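Sfrice_029225 (Spodoptera frugiperda, PDB 6I50) is a secreted insect cytokine of the tumour necrosis factor family, Eiger, and probably acts by binding a TNF receptor. Local coordinates at residues A5-G10 with Y41-T46; A35-W40 with S146-E151. All coordinates share one frame; numbering follows the deposited sequence.

Contact 1 (A5-G10 with Y41-T46)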
# COMPACT_ATOMS: atom_id res chain seq x y z
N ALA A 5 -4.00 1.88 17.59
CA ALA A 5 -3.19 1.48 16.46
C ALA A 5 -2.04 0.61 16.96
O ALA A 5 -1.63 0.72 18.11
CB ALA A 5 -2.63 2.71 15.72
N ALA A 6 -1.54 -0.24 16.07
CA ALA A 6 -0.43 -1.13 16.41
C ALA A 6 0.25 -1.57 15.12
O ALA A 6 -0.38 -1.68 14.07
CB ALA A 6 -0.91 -2.34 17.21
N HIS A 7 1.55 -1.83 15.23
CA HIS A 7 2.35 -2.36 14.13
C HIS A 7 3.15 -3.54 14.66
O HIS A 7 3.82 -3.42 15.68
CB HIS A 7 3.30 -1.30 13.56
CG HIS A 7 4.13 -1.79 12.42
ND1 HIS A 7 3.70 -1.75 11.11
CD2 HIS A 7 5.37 -2.33 12.39
CE1 HIS A 7 4.64 -2.24 10.32
NE2 HIS A 7 5.67 -2.59 11.07
N PHE A 8 3.05 -4.68 13.98
CA PHE A 8 3.77 -5.89 14.35
C PHE A 8 4.63 -6.30 13.16
O PHE A 8 4.13 -6.35 12.03
CB PHE A 8 2.81 -7.01 14.74
CG PHE A 8 1.77 -6.59 15.72
CD1 PHE A 8 2.06 -6.58 17.08
CD2 PHE A 8 0.52 -6.17 15.30
CE1 PHE A 8 1.10 -6.18 18.00
CE2 PHE A 8 -0.45 -5.77 16.21
CZ PHE A 8 -0.15 -5.77 17.57
N HIS A 9 5.89 -6.62 13.41
CA HIS A 9 6.78 -6.94 12.29
C HIS A 9 7.51 -8.25 12.55
O HIS A 9 7.52 -8.78 13.66
CB HIS A 9 7.77 -5.80 12.00
CG HIS A 9 8.60 -5.37 13.17
ND1 HIS A 9 8.99 -4.06 13.36
CD2 HIS A 9 9.15 -6.08 14.19
CE1 HIS A 9 9.72 -3.97 14.46
NE2 HIS A 9 9.83 -5.18 14.98
N GLY A 10 8.08 -8.80 11.48
CA GLY A 10 8.76 -10.08 11.58
C GLY A 10 9.98 -9.98 12.47
O GLY A 10 10.77 -9.04 12.36
N TYR A 41 6.16 -9.56 16.13
CA TYR A 41 6.50 -8.92 17.38
C TYR A 41 6.16 -7.44 17.25
O TYR A 41 6.41 -6.85 16.19
CB TYR A 41 7.97 -9.09 17.75
CG TYR A 41 8.26 -8.80 19.20
CD1 TYR A 41 8.12 -9.79 20.17
CD2 TYR A 41 8.66 -7.53 19.61
CE1 TYR A 41 8.36 -9.53 21.50
CE2 TYR A 41 8.91 -7.26 20.95
CZ TYR A 41 8.76 -8.26 21.89
OH TYR A 41 9.00 -8.00 23.22
N PRO A 42 5.59 -6.82 18.29
CA PRO A 42 5.27 -5.39 18.20
C PRO A 42 6.52 -4.54 17.98
O PRO A 42 7.57 -4.77 18.58
CB PRO A 42 4.62 -5.09 19.56
CG PRO A 42 5.11 -6.18 20.47
CD PRO A 42 5.21 -7.39 19.59
N ALA A 43 6.38 -3.55 17.08
CA ALA A 43 7.42 -2.55 16.91
C ALA A 43 7.60 -1.77 18.21
O ALA A 43 6.69 -1.73 19.05
CB ALA A 43 7.06 -1.61 15.76
N PRO A 44 8.75 -1.13 18.40
CA PRO A 44 8.98 -0.42 19.67
C PRO A 44 7.91 0.61 20.00
O PRO A 44 7.52 0.72 21.16
CB PRO A 44 10.36 0.22 19.45
CG PRO A 44 11.06 -0.75 18.56
CD PRO A 44 9.99 -1.24 17.60
N TRP A 45 7.42 1.37 19.01
CA TRP A 45 6.42 2.38 19.33
C TRP A 45 5.12 1.73 19.80
O TRP A 45 4.39 2.33 20.60
CB TRP A 45 6.17 3.31 18.14
CG TRP A 45 5.37 2.77 16.97
CD1 TRP A 45 5.86 2.37 15.76
CD2 TRP A 45 3.94 2.64 16.89
NE1 TRP A 45 4.83 1.97 14.93
CE2 TRP A 45 3.64 2.12 15.60
CE3 TRP A 45 2.88 2.90 17.77
CZ2 TRP A 45 2.33 1.86 15.18
CZ3 TRP A 45 1.59 2.63 17.36
CH2 TRP A 45 1.32 2.12 16.07
N THR A 46 4.84 0.52 19.34
CA THR A 46 3.67 -0.21 19.81
C THR A 46 3.87 -0.71 21.23
O THR A 46 2.98 -0.56 22.08
CB THR A 46 3.37 -1.35 18.84
OG1 THR A 46 3.02 -0.80 17.57
CG2 THR A 46 2.23 -2.21 19.35
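Strand 5-10 pairs with the short strand 40-42 in an antiparallel edge of the sheet that belongs to the TNF jelly-roll fold. Phe8 and Pro42 form a non-hydrogen-bonded pair, and His9 and Tyr41 form a hydrogen-bonded one. His9 N gives a hydrogen bond to Tyr41 O (2.8 Å), and Tyr41 N returns one to His9 O, more bent at 134°. Ala43 N continues the pairing with a nearly straight hydrogen bond to His7 O (2.9 Å, 172°). The chain then turns into helix 44-47, with Ala43 at its N-cap. There a side chain takes over from the backbone: His7 N donates a hydrogen bond to Thr46 OG1 at 2.9 Å. Thr46 OG1 stands beside its own backbone N (chi1 -64°), and Thr46 CG2 packs on Ala6 CB. The same OG1 lies over the centre of the Trp45 ring. Trp45 reaches back over the strand, with CH2 3.7 Å from Ala6 CA and CZ2 3.7 Å from His7 CB. Phe8 and Pro42 lie on one face of the sheet, with Phe8 CD1 3.6 Å from Pro42 CA. On the opposite face, with Tyr41, the His9 ring brings CE1 to 3.6 Å from Ala43 CA. Strand 144-161 pairs with the other edge of strand 5-10. His7 ND1 is hydrogen-bonded to Tyr73 OH, and Trp45 NE1 to Ala126 O of the second subunit, while Leu56 of strand 55-56 packs on Phe8 and Pro42.

Contact 2 (A35-W40 with S146-E151)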
# COMPACT_ATOMS: atom_id res chain seq x y z
N ALA A 35 -1.15 -22.98 8.31
CA ALA A 35 -0.72 -22.37 9.56
C ALA A 35 -0.61 -20.86 9.40
O ALA A 35 -0.19 -20.38 8.34
CB ALA A 35 0.62 -22.94 10.02
N PRO A 36 -0.98 -20.08 10.41
CA PRO A 36 -0.79 -18.64 10.32
C PRO A 36 0.66 -18.25 10.52
O PRO A 36 1.42 -18.92 11.22
CB PRO A 36 -1.66 -18.10 11.47
CG PRO A 36 -1.66 -19.20 12.47
CD PRO A 36 -1.58 -20.50 11.70
N HIS A 37 1.05 -17.16 9.87
CA HIS A 37 2.33 -16.53 10.18
C HIS A 37 2.34 -16.15 11.66
O HIS A 37 1.39 -15.52 12.15
CB HIS A 37 2.55 -15.30 9.30
CG HIS A 37 2.76 -15.63 7.85
ND1 HIS A 37 4.02 -15.75 7.30
CD2 HIS A 37 1.89 -15.87 6.84
CE1 HIS A 37 3.91 -16.05 6.01
NE2 HIS A 37 2.63 -16.13 5.71
N ASP A 38 3.38 -16.56 12.38
CA ASP A 38 3.36 -16.35 13.83
C ASP A 38 4.68 -15.83 14.38
O ASP A 38 4.88 -15.87 15.60
CB ASP A 38 2.95 -17.64 14.56
CG ASP A 38 3.90 -18.80 14.29
OD1 ASP A 38 4.92 -18.61 13.58
OD2 ASP A 38 3.63 -19.90 14.81
N VAL A 39 5.57 -15.35 13.53
CA VAL A 39 6.85 -14.80 14.00
C VAL A 39 6.74 -13.28 14.03
O VAL A 39 7.65 -12.57 13.58
CB VAL A 39 8.01 -15.29 13.11
CG1 VAL A 39 9.35 -15.07 13.79
CG2 VAL A 39 7.83 -16.76 12.77
N TRP A 40 5.63 -12.77 14.55
CA TRP A 40 5.39 -11.34 14.69
C TRP A 40 5.86 -10.85 16.06
O TRP A 40 5.92 -11.61 17.03
CB TRP A 40 3.90 -11.00 14.56
CG TRP A 40 3.23 -11.39 13.29
CD1 TRP A 40 2.07 -12.11 13.16
CD2 TRP A 40 3.64 -11.06 11.95
NE1 TRP A 40 1.74 -12.25 11.84
CE2 TRP A 40 2.68 -11.61 11.07
CE3 TRP A 40 4.71 -10.34 11.42
CZ2 TRP A 40 2.78 -11.48 9.69
CZ3 TRP A 40 4.80 -10.21 10.05
CH2 TRP A 40 3.85 -10.78 9.20
N SER A 146 9.22 -17.38 3.76
CA SER A 146 9.21 -15.92 3.82
C SER A 146 10.32 -15.45 4.76
O SER A 146 10.77 -16.18 5.64
CB SER A 146 7.86 -15.38 4.29
OG SER A 146 7.40 -16.08 5.44
N LEU A 147 10.76 -14.21 4.55
CA LEU A 147 11.78 -13.59 5.39
C LEU A 147 11.09 -12.77 6.47
O LEU A 147 10.45 -11.76 6.18
CB LEU A 147 12.72 -12.72 4.56
CG LEU A 147 13.66 -13.45 3.61
CD1 LEU A 147 14.49 -12.45 2.81
CD2 LEU A 147 14.56 -14.40 4.38
N MET A 148 11.23 -13.21 7.72
CA MET A 148 10.57 -12.55 8.84
C MET A 148 11.56 -11.61 9.53
O MET A 148 12.05 -11.86 10.64
CB MET A 148 9.97 -13.57 9.80
CG MET A 148 9.08 -14.60 9.10
SD MET A 148 7.88 -13.79 8.03
CE MET A 148 7.10 -12.74 9.21
N GLN A 149 11.85 -10.52 8.84
CA GLN A 149 12.70 -9.45 9.32
C GLN A 149 11.87 -8.17 9.36
O GLN A 149 10.94 -8.02 8.56
CB GLN A 149 13.93 -9.27 8.41
CG GLN A 149 14.80 -10.52 8.31
CD GLN A 149 15.87 -10.43 7.23
OE1 GLN A 149 15.66 -9.83 6.18
NE2 GLN A 149 17.03 -11.03 7.49
N PRO A 150 12.16 -7.25 10.29
CA PRO A 150 11.19 -6.19 10.59
C PRO A 150 10.87 -5.30 9.39
O PRO A 150 9.72 -4.89 9.22
CB PRO A 150 11.87 -5.39 11.71
CG PRO A 150 12.87 -6.32 12.29
CD PRO A 150 13.34 -7.18 11.16
N GLU A 151 11.87 -5.00 8.58
CA GLU A 151 11.65 -4.15 7.42
C GLU A 151 11.00 -4.89 6.25
O GLU A 151 10.55 -4.23 5.31
CB GLU A 151 12.99 -3.54 6.97
CG GLU A 151 13.90 -4.49 6.19
CD GLU A 151 14.71 -5.43 7.07
OE1 GLU A 151 14.52 -5.44 8.31
OE2 GLU A 151 15.55 -6.16 6.51
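The loop before strand 40-42, with Val39 facing Met148, passes a break in strand 144-161 without backbone pairing. The nearest CA atoms, of Val39 and Met148, are 6.7 Å apart, so side chains make the contact. Segment 146-151 leaves its strand after Leu147. Met148 is the centre of the contact. Its chain is bent at chi2 (-49°) and chi3 (-57°), and the second bend sets CE against the six-membered ring of Trp40. Met148 CE lies 3.5 Å from Trp40 CZ3 and 3.8 Å from Trp40 CH2. Further back along the same side chain, Met148 CG packs on Val39 CB at 4.2 Å. The sulfur lies obliquely to the His37 ring, with Met148 SD 5.4 Å from the ring centroid. Ser146 OG sits at the edge of that ring, in its plane, 3.5 Å from His37 CE1. His37 NE2 is hydrogen-bonded to Asn139 OD1, and Ile76 of strand 68-80 touches His37, Trp40 and Ser146. The chemistry is therefore mainly apolar: the bent thioether of Met148 packs between the loop and the strand end, against Val39 and Trp40. The histidine brings a polar ring into this buried place, and its hydrogen bond to Asn139 satisfies NE2 and would help fix the rotation of the ring.

Overall arrangement
Both contacts are largely buried, and their centres lie about 12 Å apart. They share the run that leads into and along strand 40-42: Trp40 belongs to contact 2 and Tyr41 to contact 1. Their other segments lie on strands 5-10 and 144-161, which are neighbours in one sheet. The contacts touch directly, with Trp40 CE3 against Gly10 N and Pro150 CD against Gly10 O. Contact 1 is held by backbone pairing and one threonine hydroxyl, and it borders the second subunit through His7, Pro44 and Trp45. Contact 2 buries less surface, 213 against 461 Å², and relies on side-chain packing around Met148; its segment meets the second subunit at Glu151.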